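Local coordinates for protein UDP-glucose 6-dehydrogenase (Pyrobaculum islandicum, PDB 3VTF) that probably catalyses the NAD+-dependent, four-electron oxidation of UDP-glucose to UDP-glucuronate, a step of nucleotide-sugar biosynthesis in a hyperthermophilic archaeon, at residues Gly329-Arg334 with Arg360-Arg365; Gly337-Ala342 with Glu414-Arg419; Arg354-Ala359 with Arg381-Asp386. All blocks are in the same frame, centred on the assembly; numbering follows the deposited sequence.

Interaction 1 of 3, residues Gly329-Arg334 with Arg360-Arg365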
ATOM      1  N   GLY A 329       8.475  10.619  34.358  1.00 37.65           N
ATOM      2  CA  GLY A 329       9.130  11.888  34.708  1.00 40.21           C
ATOM      3  C   GLY A 329      10.637  11.842  34.636  1.00 46.26           C
ATOM      4  O   GLY A 329      11.302  12.313  35.565  1.00 41.62           O
ATOM      5  N   GLY A 330      11.202  11.282  33.559  1.00 41.58           N
ATOM      6  CA  GLY A 330      12.663  11.181  33.402  1.00 38.28           C
ATOM      7  C   GLY A 330      13.085   9.758  33.684  1.00 37.70           C
ATOM      8  O   GLY A 330      12.413   9.046  34.481  1.00 41.56           O
ATOM      9  N   LEU A 331      14.158   9.319  33.018  1.00 33.99           N
ATOM     10  CA  LEU A 331      14.585   7.916  33.061  1.00 36.28           C
ATOM     11  C   LEU A 331      15.849   7.615  33.891  1.00 37.81           C
ATOM     12  O   LEU A 331      16.077   6.459  34.231  1.00 34.74           O
ATOM     13  CB  LEU A 331      14.776   7.356  31.610  1.00 38.83           C
ATOM     14  CG  LEU A 331      13.516   7.463  30.728  1.00 40.57           C
ATOM     15  CD1 LEU A 331      13.776   6.987  29.281  1.00 36.25           C
ATOM     16  CD2 LEU A 331      12.360   6.655  31.347  1.00 38.86           C
ATOM     17  N   ARG A 332      16.658   8.644  34.194  1.00 40.43           N
ATOM     18  CA  ARG A 332      17.942   8.447  34.933  1.00 43.08           C
ATOM     19  C   ARG A 332      17.747   7.592  36.185  1.00 42.68           C
ATOM     20  O   ARG A 332      16.895   7.896  37.003  1.00 42.31           O
ATOM     21  CB  ARG A 332      18.573   9.778  35.296  1.00 45.79           C
ATOM     22  CG  ARG A 332      19.225  10.429  34.085  1.00 51.74           C
ATOM     23  CD  ARG A 332      20.398  11.365  34.420  1.00 53.08           C
ATOM     24  NE  ARG A 332      20.698  12.287  33.286  1.00 53.01           N
ATOM     25  CZ  ARG A 332      19.861  13.234  32.863  1.00 52.78           C
ATOM     26  NH1 ARG A 332      18.680  13.366  33.474  1.00 55.67           N
ATOM     27  NH2 ARG A 332      20.177  14.065  31.848  1.00 46.87           N
ATOM     28  N   GLY A 333      18.476   6.479  36.277  1.00 41.75           N
ATOM     29  CA  GLY A 333      18.457   5.632  37.460  1.00 40.66           C
ATOM     30  C   GLY A 333      17.218   4.780  37.533  1.00 45.67           C
ATOM     31  O   GLY A 333      17.081   3.967  38.449  1.00 45.75           O
ATOM     32  N   ARG A 334      16.297   4.921  36.568  1.00 42.85           N
ATOM     33  CA  ARG A 334      15.018   4.229  36.717  1.00 40.22           C
ATOM     34  C   ARG A 334      15.139   2.808  36.199  1.00 37.98           C
ATOM     35  O   ARG A 334      15.922   2.537  35.332  1.00 41.82           O
ATOM     36  CB  ARG A 334      13.915   5.041  36.021  1.00 48.61           C
ATOM     37  CG  ARG A 334      12.661   5.185  36.825  1.00 61.27           C
ATOM     38  CD  ARG A 334      12.854   5.992  38.099  1.00 53.72           C
ATOM     39  NE  ARG A 334      12.941   7.393  37.707  1.00 62.64           N
ATOM     40  CZ  ARG A 334      11.891   8.202  37.618  1.00 54.22           C
ATOM     41  NH1 ARG A 334      10.691   7.712  37.902  1.00 50.90           N
ATOM     42  NH2 ARG A 334      12.052   9.477  37.225  1.00 47.90           N
ATOM     43  N   ARG A 360      19.163   0.417  23.763  1.00 30.78           N
ATOM     44  CA  ARG A 360      20.230   1.437  23.612  1.00 32.57           C
ATOM     45  C   ARG A 360      19.760   2.826  23.909  1.00 35.67           C
ATOM     46  O   ARG A 360      20.396   3.590  24.685  1.00 35.54           O
ATOM     47  CB  ARG A 360      20.806   1.429  22.206  1.00 37.58           C
ATOM     48  CG  ARG A 360      21.608   0.198  21.851  1.00 38.80           C
ATOM     49  CD  ARG A 360      22.358   0.523  20.537  1.00 46.34           C
ATOM     50  NE  ARG A 360      22.962  -0.674  19.933  1.00 59.74           N
ATOM     51  CZ  ARG A 360      22.459  -1.321  18.873  1.00 61.94           C
ATOM     52  NH1 ARG A 360      21.343  -0.908  18.256  1.00 66.93           N
ATOM     53  NH2 ARG A 360      23.050  -2.406  18.430  1.00 57.61           N
ATOM     54  N   LEU A 361      18.609   3.193  23.360  1.00 31.16           N
ATOM     55  CA  LEU A 361      18.087   4.520  23.724  1.00 31.48           C
ATOM     56  C   LEU A 361      17.861   4.669  25.233  1.00 31.27           C
ATOM     57  O   LEU A 361      18.036   5.749  25.814  1.00 32.67           O
ATOM     58  CB  LEU A 361      16.752   4.883  22.974  1.00 29.98           C
ATOM     59  CG  LEU A 361      16.932   4.961  21.424  1.00 33.14           C
ATOM     60  CD1 LEU A 361      15.575   4.836  20.654  1.00 30.57           C
ATOM     61  CD2 LEU A 361      17.637   6.245  21.058  1.00 32.75           C
ATOM     62  N   LEU A 362      17.334   3.626  25.852  1.00 32.12           N
ATOM     63  CA  LEU A 362      17.109   3.699  27.298  1.00 29.57           C
ATOM     64  C   LEU A 362      18.468   3.890  28.022  1.00 34.00           C
ATOM     65  O   LEU A 362      18.565   4.687  28.962  1.00 37.06           O
ATOM     66  CB  LEU A 362      16.394   2.435  27.764  1.00 27.13           C
ATOM     67  CG  LEU A 362      14.892   2.320  27.294  1.00 28.43           C
ATOM     68  CD1 LEU A 362      14.465   0.963  27.792  1.00 25.84           C
ATOM     69  CD2 LEU A 362      14.022   3.449  27.867  1.00 28.94           C
ATOM     70  N   LEU A 363      19.465   3.102  27.629  1.00 35.80           N
ATOM     71  CA  LEU A 363      20.819   3.171  28.204  1.00 36.87           C
ATOM     72  C   LEU A 363      21.412   4.536  28.091  1.00 40.67           C
ATOM     73  O   LEU A 363      21.809   5.101  29.091  1.00 47.73           O
ATOM     74  CB  LEU A 363      21.750   2.167  27.582  1.00 33.37           C
ATOM     75  CG  LEU A 363      21.519   0.729  27.981  1.00 36.92           C
ATOM     76  CD1 LEU A 363      22.378  -0.170  27.094  1.00 38.27           C
ATOM     77  CD2 LEU A 363      21.726   0.468  29.476  1.00 41.70           C
ATOM     78  N   GLU A 364      21.408   5.083  26.901  1.00 42.45           N
ATOM     79  CA  GLU A 364      21.824   6.445  26.634  1.00 44.15           C
ATOM     80  C   GLU A 364      21.067   7.483  27.496  1.00 43.04           C
ATOM     81  O   GLU A 364      21.521   8.607  27.709  1.00 41.98           O
ATOM     82  CB  GLU A 364      21.667   6.622  25.116  1.00 46.47           C
ATOM     83  CG  GLU A 364      22.016   7.945  24.469  1.00 56.97           C
ATOM     84  CD  GLU A 364      21.820   7.887  22.939  1.00 68.98           C
ATOM     85  OE1 GLU A 364      20.658   7.861  22.468  1.00 60.31           O
ATOM     86  OE2 GLU A 364      22.827   7.869  22.183  1.00 71.44           O
ATOM     87  N   ARG A 365      19.910   7.128  28.040  1.00 43.70           N
ATOM     88  CA  ARG A 365      19.247   8.057  28.959  1.00 41.64           C
ATOM     89  C   ARG A 365      19.439   7.724  30.455  1.00 38.01           C
ATOM     90  O   ARG A 365      18.696   8.227  31.304  1.00 39.70           O
ATOM     91  CB  ARG A 365      17.758   8.280  28.597  1.00 41.21           C
ATOM     92  CG  ARG A 365      17.557   9.248  27.426  1.00 43.57           C
ATOM     93  CD  ARG A 365      16.283   8.889  26.680  1.00 45.82           C
ATOM     94  NE  ARG A 365      16.418   9.068  25.225  1.00 56.01           N
ATOM     95  CZ  ARG A 365      15.620   9.822  24.463  1.00 60.97           C
ATOM     96  NH1 ARG A 365      14.559  10.506  24.977  1.00 56.44           N
ATOM     97  NH2 ARG A 365      15.881   9.879  23.156  1.00 68.74           N
TER

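Interaction 2 of 3, residues Gly337-Ala342 with Glu414-Arg419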
ATOM      1  N   GLY A 337      12.209  -2.173  31.733  1.00 32.25           N
ATOM      2  CA  GLY A 337      12.384  -3.406  30.993  1.00 31.65           C
ATOM      3  C   GLY A 337      12.066  -3.287  29.503  1.00 34.47           C
ATOM      4  O   GLY A 337      11.224  -2.461  29.066  1.00 30.31           O
ATOM      5  N   VAL A 338      12.655  -4.187  28.720  1.00 28.72           N
ATOM      6  CA  VAL A 338      12.243  -4.332  27.360  1.00 26.20           C
ATOM      7  C   VAL A 338      11.847  -5.760  27.215  1.00 26.21           C
ATOM      8  O   VAL A 338      12.696  -6.641  27.362  1.00 29.80           O
ATOM      9  CB  VAL A 338      13.397  -4.001  26.368  1.00 26.16           C
ATOM     10  CG1 VAL A 338      12.983  -4.289  24.923  1.00 26.29           C
ATOM     11  CG2 VAL A 338      13.921  -2.609  26.621  1.00 25.50           C
ATOM     12  N   LEU A 339      10.588  -5.985  26.822  1.00 26.93           N
ATOM     13  CA  LEU A 339      10.054  -7.280  26.476  1.00 26.39           C
ATOM     14  C   LEU A 339      10.185  -7.526  24.990  1.00 29.33           C
ATOM     15  O   LEU A 339       9.393  -6.971  24.211  1.00 24.23           O
ATOM     16  CB  LEU A 339       8.576  -7.461  26.896  1.00 25.59           C
ATOM     17  CG  LEU A 339       8.371  -7.606  28.424  1.00 29.42           C
ATOM     18  CD1 LEU A 339       6.873  -7.586  28.816  1.00 33.62           C
ATOM     19  CD2 LEU A 339       9.090  -8.872  28.912  1.00 30.18           C
ATOM     20  N   GLY A 340      11.166  -8.356  24.582  1.00 25.56           N
ATOM     21  CA  GLY A 340      11.271  -8.719  23.161  1.00 24.22           C
ATOM     22  C   GLY A 340      12.558  -8.096  22.567  1.00 28.55           C
ATOM     23  O   GLY A 340      12.739  -6.891  22.636  1.00 27.09           O
ATOM     24  N   LEU A 341      13.465  -8.941  22.049  1.00 26.16           N
ATOM     25  CA  LEU A 341      14.682  -8.475  21.468  1.00 25.17           C
ATOM     26  C   LEU A 341      14.793  -9.026  20.044  1.00 27.89           C
ATOM     27  O   LEU A 341      15.481  -8.431  19.232  1.00 28.91           O
ATOM     28  CB  LEU A 341      15.871  -8.982  22.286  1.00 26.23           C
ATOM     29  CG  LEU A 341      15.942  -8.420  23.697  1.00 29.79           C
ATOM     30  CD1 LEU A 341      16.996  -9.133  24.538  1.00 27.52           C
ATOM     31  CD2 LEU A 341      16.187  -6.908  23.718  1.00 28.09           C
ATOM     32  N   ALA A 342      14.243 -10.221  19.773  1.00 26.33           N
ATOM     33  CA  ALA A 342      14.204 -10.732  18.388  1.00 28.43           C
ATOM     34  C   ALA A 342      13.481  -9.705  17.505  1.00 28.66           C
ATOM     35  O   ALA A 342      12.573  -9.027  17.973  1.00 24.55           O
ATOM     36  CB  ALA A 342      13.463 -12.055  18.308  1.00 26.69           C
ATOM     37  N   GLU A 414       1.211 -12.242  25.859  1.00 31.87           N
ATOM     38  CA  GLU A 414      -0.205 -11.967  25.950  1.00 37.45           C
ATOM     39  C   GLU A 414      -0.808 -12.406  27.286  1.00 42.36           C
ATOM     40  O   GLU A 414      -1.855 -11.939  27.677  1.00 49.11           O
ATOM     41  CB  GLU A 414      -0.942 -12.557  24.759  1.00 39.60           C
ATOM     42  CG  GLU A 414      -0.971 -11.629  23.561  1.00 49.09           C
ATOM     43  CD  GLU A 414      -2.042 -10.559  23.661  1.00 51.17           C
ATOM     44  OE1 GLU A 414      -2.541 -10.260  24.786  1.00 47.82           O
ATOM     45  OE2 GLU A 414      -2.400 -10.026  22.599  1.00 49.86           O
ATOM     46  N   GLY A 415      -0.158 -13.344  27.943  1.00 42.13           N
ATOM     47  CA  GLY A 415      -0.646 -13.890  29.182  1.00 43.23           C
ATOM     48  C   GLY A 415      -0.007 -13.361  30.438  1.00 44.47           C
ATOM     49  O   GLY A 415      -0.205 -13.930  31.491  1.00 42.64           O
ATOM     50  N   LEU A 416       0.793 -12.309  30.336  1.00 33.83           N
ATOM     51  CA  LEU A 416       1.473 -11.826  31.508  1.00 31.62           C
ATOM     52  C   LEU A 416       0.581 -10.892  32.394  1.00 28.83           C
ATOM     53  O   LEU A 416      -0.480 -10.416  31.933  1.00 29.29           O
ATOM     54  CB  LEU A 416       2.772 -11.072  31.114  1.00 32.22           C
ATOM     55  CG  LEU A 416       3.877 -11.828  30.339  1.00 35.40           C
ATOM     56  CD1 LEU A 416       5.033 -10.858  30.011  1.00 30.56           C
ATOM     57  CD2 LEU A 416       4.402 -12.941  31.276  1.00 34.13           C
ATOM     58  N   ASP A 417       1.084 -10.551  33.582  1.00 28.64           N
ATOM     59  CA  ASP A 417       0.313  -9.713  34.506  1.00 31.51           C
ATOM     60  C   ASP A 417       0.940  -8.347  34.496  1.00 30.78           C
ATOM     61  O   ASP A 417       1.969  -8.128  35.076  1.00 27.71           O
ATOM     62  CB  ASP A 417       0.331 -10.315  35.921  1.00 34.29           C
ATOM     63  CG  ASP A 417      -0.517  -9.506  36.902  1.00 36.98           C
ATOM     64  OD1 ASP A 417      -1.084  -8.443  36.513  1.00 33.94           O
ATOM     65  OD2 ASP A 417      -0.570  -9.871  38.074  1.00 35.47           O
ATOM     66  N   TYR A 418       0.320  -7.415  33.792  1.00 28.30           N
ATOM     67  CA  TYR A 418       0.868  -6.074  33.649  1.00 29.18           C
ATOM     68  C   TYR A 418       0.273  -5.096  34.660  1.00 32.28           C
ATOM     69  O   TYR A 418       0.500  -3.909  34.556  1.00 27.10           O
ATOM     70  CB  TYR A 418       0.634  -5.513  32.246  1.00 29.48           C
ATOM     71  CG  TYR A 418       1.268  -6.277  31.111  1.00 26.63           C
ATOM     72  CD1 TYR A 418       2.555  -6.001  30.688  1.00 25.64           C
ATOM     73  CD2 TYR A 418       0.561  -7.256  30.446  1.00 26.90           C
ATOM     74  CE1 TYR A 418       3.121  -6.698  29.648  1.00 25.93           C
ATOM     75  CE2 TYR A 418       1.117  -7.954  29.410  1.00 26.83           C
ATOM     76  CZ  TYR A 418       2.396  -7.669  29.014  1.00 26.03           C
ATOM     77  OH  TYR A 418       2.931  -8.372  27.980  1.00 28.19           O
ATOM     78  N   ARG A 419      -0.497  -5.596  35.615  1.00 30.52           N
ATOM     79  CA  ARG A 419      -1.214  -4.706  36.521  1.00 30.89           C
ATOM     80  C   ARG A 419      -0.261  -3.871  37.360  1.00 26.03           C
ATOM     81  O   ARG A 419       0.714  -4.363  37.871  1.00 32.96           O
ATOM     82  CB  ARG A 419      -2.200  -5.499  37.383  1.00 29.69           C
ATOM     83  CG  ARG A 419      -3.335  -6.082  36.572  1.00 31.43           C
ATOM     84  CD  ARG A 419      -4.223  -7.017  37.362  1.00 50.00           C
ATOM     85  NE  ARG A 419      -3.520  -8.166  37.911  1.00 44.45           N
ATOM     86  CZ  ARG A 419      -4.122  -9.124  38.591  1.00 41.00           C
ATOM     87  NH1 ARG A 419      -3.437 -10.139  39.065  1.00 36.19           N
ATOM     88  NH2 ARG A 419      -5.421  -9.053  38.793  1.00 36.20           N
TER

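Interaction 3 of 3, residues Arg354-Ala359 with Arg381-Asp386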
ATOM      1  N   ARG A 354      14.247  -3.648  16.772  1.00 23.73           N
ATOM      2  CA  ARG A 354      13.753  -2.420  17.475  1.00 25.17           C
ATOM      3  C   ARG A 354      13.891  -2.518  19.028  1.00 27.24           C
ATOM      4  O   ARG A 354      14.070  -1.498  19.726  1.00 28.83           O
ATOM      5  CB  ARG A 354      12.272  -2.144  17.172  1.00 24.73           C
ATOM      6  CG  ARG A 354      11.875  -2.254  15.747  1.00 29.89           C
ATOM      7  CD  ARG A 354      12.516  -1.338  14.775  1.00 32.83           C
ATOM      8  NE  ARG A 354      13.930  -1.624  14.451  1.00 29.93           N
ATOM      9  CZ  ARG A 354      14.758  -0.621  14.121  1.00 32.93           C
ATOM     10  NH1 ARG A 354      16.048  -0.810  13.908  1.00 33.26           N
ATOM     11  NH2 ARG A 354      14.269   0.609  14.028  1.00 32.22           N
ATOM     12  N   GLY A 355      13.762  -3.731  19.550  1.00 27.78           N
ATOM     13  CA  GLY A 355      13.978  -4.004  21.002  1.00 24.29           C
ATOM     14  C   GLY A 355      15.383  -3.618  21.400  1.00 26.78           C
ATOM     15  O   GLY A 355      15.559  -2.971  22.380  1.00 24.78           O
ATOM     16  N   VAL A 356      16.385  -4.043  20.633  1.00 27.48           N
ATOM     17  CA  VAL A 356      17.839  -3.661  20.892  1.00 25.26           C
ATOM     18  C   VAL A 356      17.983  -2.155  20.809  1.00 26.09           C
ATOM     19  O   VAL A 356      18.629  -1.523  21.697  1.00 30.73           O
ATOM     20  CB  VAL A 356      18.813  -4.428  19.921  1.00 26.09           C
ATOM     21  CG1 VAL A 356      20.243  -3.941  20.051  1.00 30.95           C
ATOM     22  CG2 VAL A 356      18.728  -5.948  20.187  1.00 28.09           C
ATOM     23  N   GLU A 357      17.388  -1.559  19.782  1.00 29.57           N
ATOM     24  CA  GLU A 357      17.457  -0.092  19.574  1.00 33.23           C
ATOM     25  C   GLU A 357      16.841   0.628  20.760  1.00 31.00           C
ATOM     26  O   GLU A 357      17.398   1.644  21.223  1.00 28.51           O
ATOM     27  CB  GLU A 357      16.640   0.423  18.360  1.00 35.44           C
ATOM     28  CG  GLU A 357      17.425   0.633  17.091  1.00 49.91           C
ATOM     29  CD  GLU A 357      18.767   1.268  17.310  1.00 57.41           C
ATOM     30  OE1 GLU A 357      18.808   2.501  17.560  1.00 53.67           O
ATOM     31  OE2 GLU A 357      19.771   0.514  17.238  1.00 64.48           O
ATOM     32  N   VAL A 358      15.652   0.157  21.185  1.00 26.89           N
ATOM     33  CA  VAL A 358      15.009   0.747  22.390  1.00 25.08           C
ATOM     34  C   VAL A 358      15.919   0.577  23.649  1.00 27.07           C
ATOM     35  O   VAL A 358      16.070   1.533  24.397  1.00 29.19           O
ATOM     36  CB  VAL A 358      13.577   0.205  22.602  1.00 26.45           C
ATOM     37  CG1 VAL A 358      13.083   0.566  23.997  1.00 29.74           C
ATOM     38  CG2 VAL A 358      12.664   0.841  21.524  1.00 26.16           C
ATOM     39  N   ALA A 359      16.517  -0.596  23.851  1.00 26.75           N
ATOM     40  CA  ALA A 359      17.448  -0.816  25.000  1.00 31.05           C
ATOM     41  C   ALA A 359      18.570   0.237  24.942  1.00 32.65           C
ATOM     42  O   ALA A 359      18.834   0.938  25.936  1.00 33.76           O
ATOM     43  CB  ALA A 359      18.018  -2.250  25.006  1.00 29.21           C
ATOM     44  N   ARG A 381      22.945 -10.552  23.654  1.00 37.78           N
ATOM     45  CA  ARG A 381      24.159 -10.376  24.504  1.00 45.22           C
ATOM     46  C   ARG A 381      25.381 -10.157  23.635  1.00 43.79           C
ATOM     47  O   ARG A 381      26.195  -9.271  23.954  1.00 42.35           O
ATOM     48  CB  ARG A 381      24.416 -11.581  25.418  1.00 44.49           C
ATOM     49  CG  ARG A 381      25.638 -11.448  26.357  1.00 52.99           C
ATOM     50  CD  ARG A 381      26.038 -12.808  26.986  1.00 59.48           C
ATOM     51  NE  ARG A 381      24.966 -13.390  27.808  1.00 64.14           N
ATOM     52  CZ  ARG A 381      24.607 -12.918  29.008  1.00 64.60           C
ATOM     53  NH1 ARG A 381      25.251 -11.871  29.500  1.00 64.78           N
ATOM     54  NH2 ARG A 381      23.612 -13.474  29.714  1.00 57.14           N
ATOM     55  N   ALA A 382      25.482 -10.925  22.532  1.00 39.15           N
ATOM     56  CA  ALA A 382      26.555 -10.688  21.535  1.00 44.04           C
ATOM     57  C   ALA A 382      26.636  -9.223  21.166  1.00 44.89           C
ATOM     58  O   ALA A 382      27.707  -8.736  20.898  1.00 40.55           O
ATOM     59  CB  ALA A 382      26.394 -11.544  20.284  1.00 40.87           C
ATOM     60  N   VAL A 383      25.494  -8.519  21.170  1.00 41.18           N
ATOM     61  CA  VAL A 383      25.441  -7.123  20.826  1.00 41.56           C
ATOM     62  C   VAL A 383      25.472  -6.161  22.022  1.00 41.77           C
ATOM     63  O   VAL A 383      26.159  -5.145  21.970  1.00 41.91           O
ATOM     64  CB  VAL A 383      24.229  -6.792  19.881  1.00 46.34           C
ATOM     65  CG1 VAL A 383      24.173  -5.287  19.605  1.00 41.21           C
ATOM     66  CG2 VAL A 383      24.356  -7.576  18.581  1.00 40.48           C
ATOM     67  N   LEU A 384      24.707  -6.440  23.074  1.00 37.17           N
ATOM     68  CA  LEU A 384      24.601  -5.523  24.199  1.00 39.89           C
ATOM     69  C   LEU A 384      25.588  -5.834  25.351  1.00 41.60           C
ATOM     70  O   LEU A 384      25.757  -5.010  26.244  1.00 43.26           O
ATOM     71  CB  LEU A 384      23.164  -5.574  24.751  1.00 42.03           C
ATOM     72  CG  LEU A 384      22.120  -5.067  23.754  1.00 42.06           C
ATOM     73  CD1 LEU A 384      20.747  -5.541  24.212  1.00 47.36           C
ATOM     74  CD2 LEU A 384      22.153  -3.561  23.728  1.00 36.37           C
ATOM     75  N   GLY A 385      26.208  -7.015  25.338  1.00 44.80           N
ATOM     76  CA  GLY A 385      27.079  -7.462  26.454  1.00 43.64           C
ATOM     77  C   GLY A 385      26.443  -7.228  27.832  1.00 53.75           C
ATOM     78  O   GLY A 385      25.211  -7.361  28.032  1.00 49.28           O
ATOM     79  N   ASP A 386      27.281  -6.838  28.786  1.00 48.58           N
ATOM     80  CA  ASP A 386      26.837  -6.636  30.147  1.00 49.76           C
ATOM     81  C   ASP A 386      26.156  -5.264  30.361  1.00 45.91           C
ATOM     82  O   ASP A 386      25.936  -4.847  31.506  1.00 42.93           O
ATOM     83  CB  ASP A 386      28.054  -6.755  31.090  1.00 55.46           C
ATOM     84  CG  ASP A 386      29.181  -5.766  30.721  1.00 60.90           C
ATOM     85  OD1 ASP A 386      29.062  -4.531  30.972  1.00 59.84           O
ATOM     86  OD2 ASP A 386      30.188  -6.222  30.148  1.00 71.28           O
TER

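Interaction 1 of 3, residues Gly329-Arg334 with Arg360-Arg365
Leu331 supplies most of the apolar contact, its CD1 methyl lying 3.8 Å from CD2 of Leu362 and 4.1 Å from CD of Arg365. With CG placed beside the backbone N and anti to the carbonyl carbon (chi1 -57°), its end is carried to the helix, where it crosses the side chains of both partners obliquely. Leucine suits this buried place because it carries one methyl, CD1, far enough to meet both neighbours. Arg365 offers the methylene part of its chain, while its guanidinium turns off toward helix 304-328, where NH1 forms a weak, long ion pair with Glu325.

The carbonyl O of Arg365 faces Arg332 without bonding: it lies 3.6 Å from the backbone N and as far from the methylene CG.

The contact belongs to the Rossmann-like UDP-binding domain: 329-334 leads from helix 304-328 into strand 335-339, and the segment 360-365 closes helix 354-364, next in the chain. Leu362 also packs on Val336 and Val338 of the strand.

Residues Leu331 to Arg334 form a type II beta turn closed by Arg334 N to Leu331 O at 2.8 Å, with Gly333 at its third position, where the positive phi of 77° favours glycine. Gly329, also at positive phi, is the first residue to leave the preceding helix. Backbone hydrogen bonds between Gly333 and Gly366 and between Arg334 and Arg368 continue the join just beyond helix 354-364.

Interaction 2 of 3, residues Gly337-Ala342 with Glu414-Arg419
The Tyr418 ring is met at its edge, near the ring plane, by CD1 of Leu339, which stands 3.9 Å from CE1. The two side chains come from opposite directions, and the ring's hydroxyl, bonded to the carbonyl O of Tyr413, is held at its far end. Two more flat groups, the Arg419 guanidinium and the Asp417 carboxylate, meet within the loop. The guanidinium grips side-on through NE and NH1; OD2 lies in its plane, but NH1 comes from above the carboxylate plane, so the two groups are tilted. Arg419 NE to Asp417 OD1 spans 2.8 Å, and the backbone N of Arg419 reaches the same OD1 from the opposite face of the carboxylate at 3.0 Å, making an Asx turn.

Leu339 CD1 also meets Leu416 CD1 tip to tip at 3.9 Å. Leucine is long enough here to carry this one methyl between Leu416 and the tyrosine edge.

Leu339 ends strand 335-339 in the parallel sheet of the Rossmann-like UDP-binding domain, bonded through its backbone to Ile405 on strand 403-406. The loop 414-419, between strands 403-406 and 422-425, brings Leu416 and Tyr418 against Leu398 of helix 394-400, so the contact lies between sheet and helix.

Interaction 3 of 3, residues Arg354-Ala359 with Arg381-Asp386
Two helical segments face each other here, their closest approach between CA atoms being 7.8 Å, at Val356 and Leu384. Val356 is the central side chain: its CG1 methyl touches CG1 of Val383 and CD2 of Leu384, each at 4.2 Å. That methyl lies anti to its own backbone N (chi1 173°), and this rotation turns it to both partners. Val356 crosses Val383 at about a right angle, whereas Val356 and Leu384 run alongside one another, pointing opposite ways. One turn further along helix 354-364, CB of Ala359 lies 4.3 Å from CD1 of Leu384, so the two branches of the leucine are shared between residues three apart on the same helix face. Alanine suits that place because its single methyl reaches the leucine with little bulk.

The contact joins helix 354-364, which follows strand 335-339, to helix 377-384, which follows strand 368-372: two successive helices of the Rossmann-like domain. The second stops here. Gly385 leaves it with a positive phi of 46°, which favours glycine, and its N still bonds to the carbonyl O of Arg381 at 2.6 Å. At this helix end, Leu384 O accepts from Ser387 OG and Gly385 O from Tyr390 OH.

No polar bond crosses between the segments. The contact therefore rests on van der Waals packing and the burial of apolar surface, with Val356 and Ala359 buried while Val383 remains exposed at its margin.

In the fold
All three contacts lie in the UDP-binding domain, around its six-stranded parallel sheet. Their first segments follow one another along the chain as 329-334, 337-342 and 354-359: interactions 1 and 2 interlock in sequence, as do 1 and 3, while interaction 3 is nested within the span closed by interaction 2. Helix 354-364 serves both interactions 1 and 3, whose centres are 14 Å apart, and it packs on strand 335-339 through Leu362 and Val358 against Val338. The centres of interactions 1 and 2 are 18 Å apart, and those of 2 and 3 are 16 Å apart. The bound UDP-glucose lies about 11 Å from the Val356 side chain, so this packing lies near the substrate pocket without touching it.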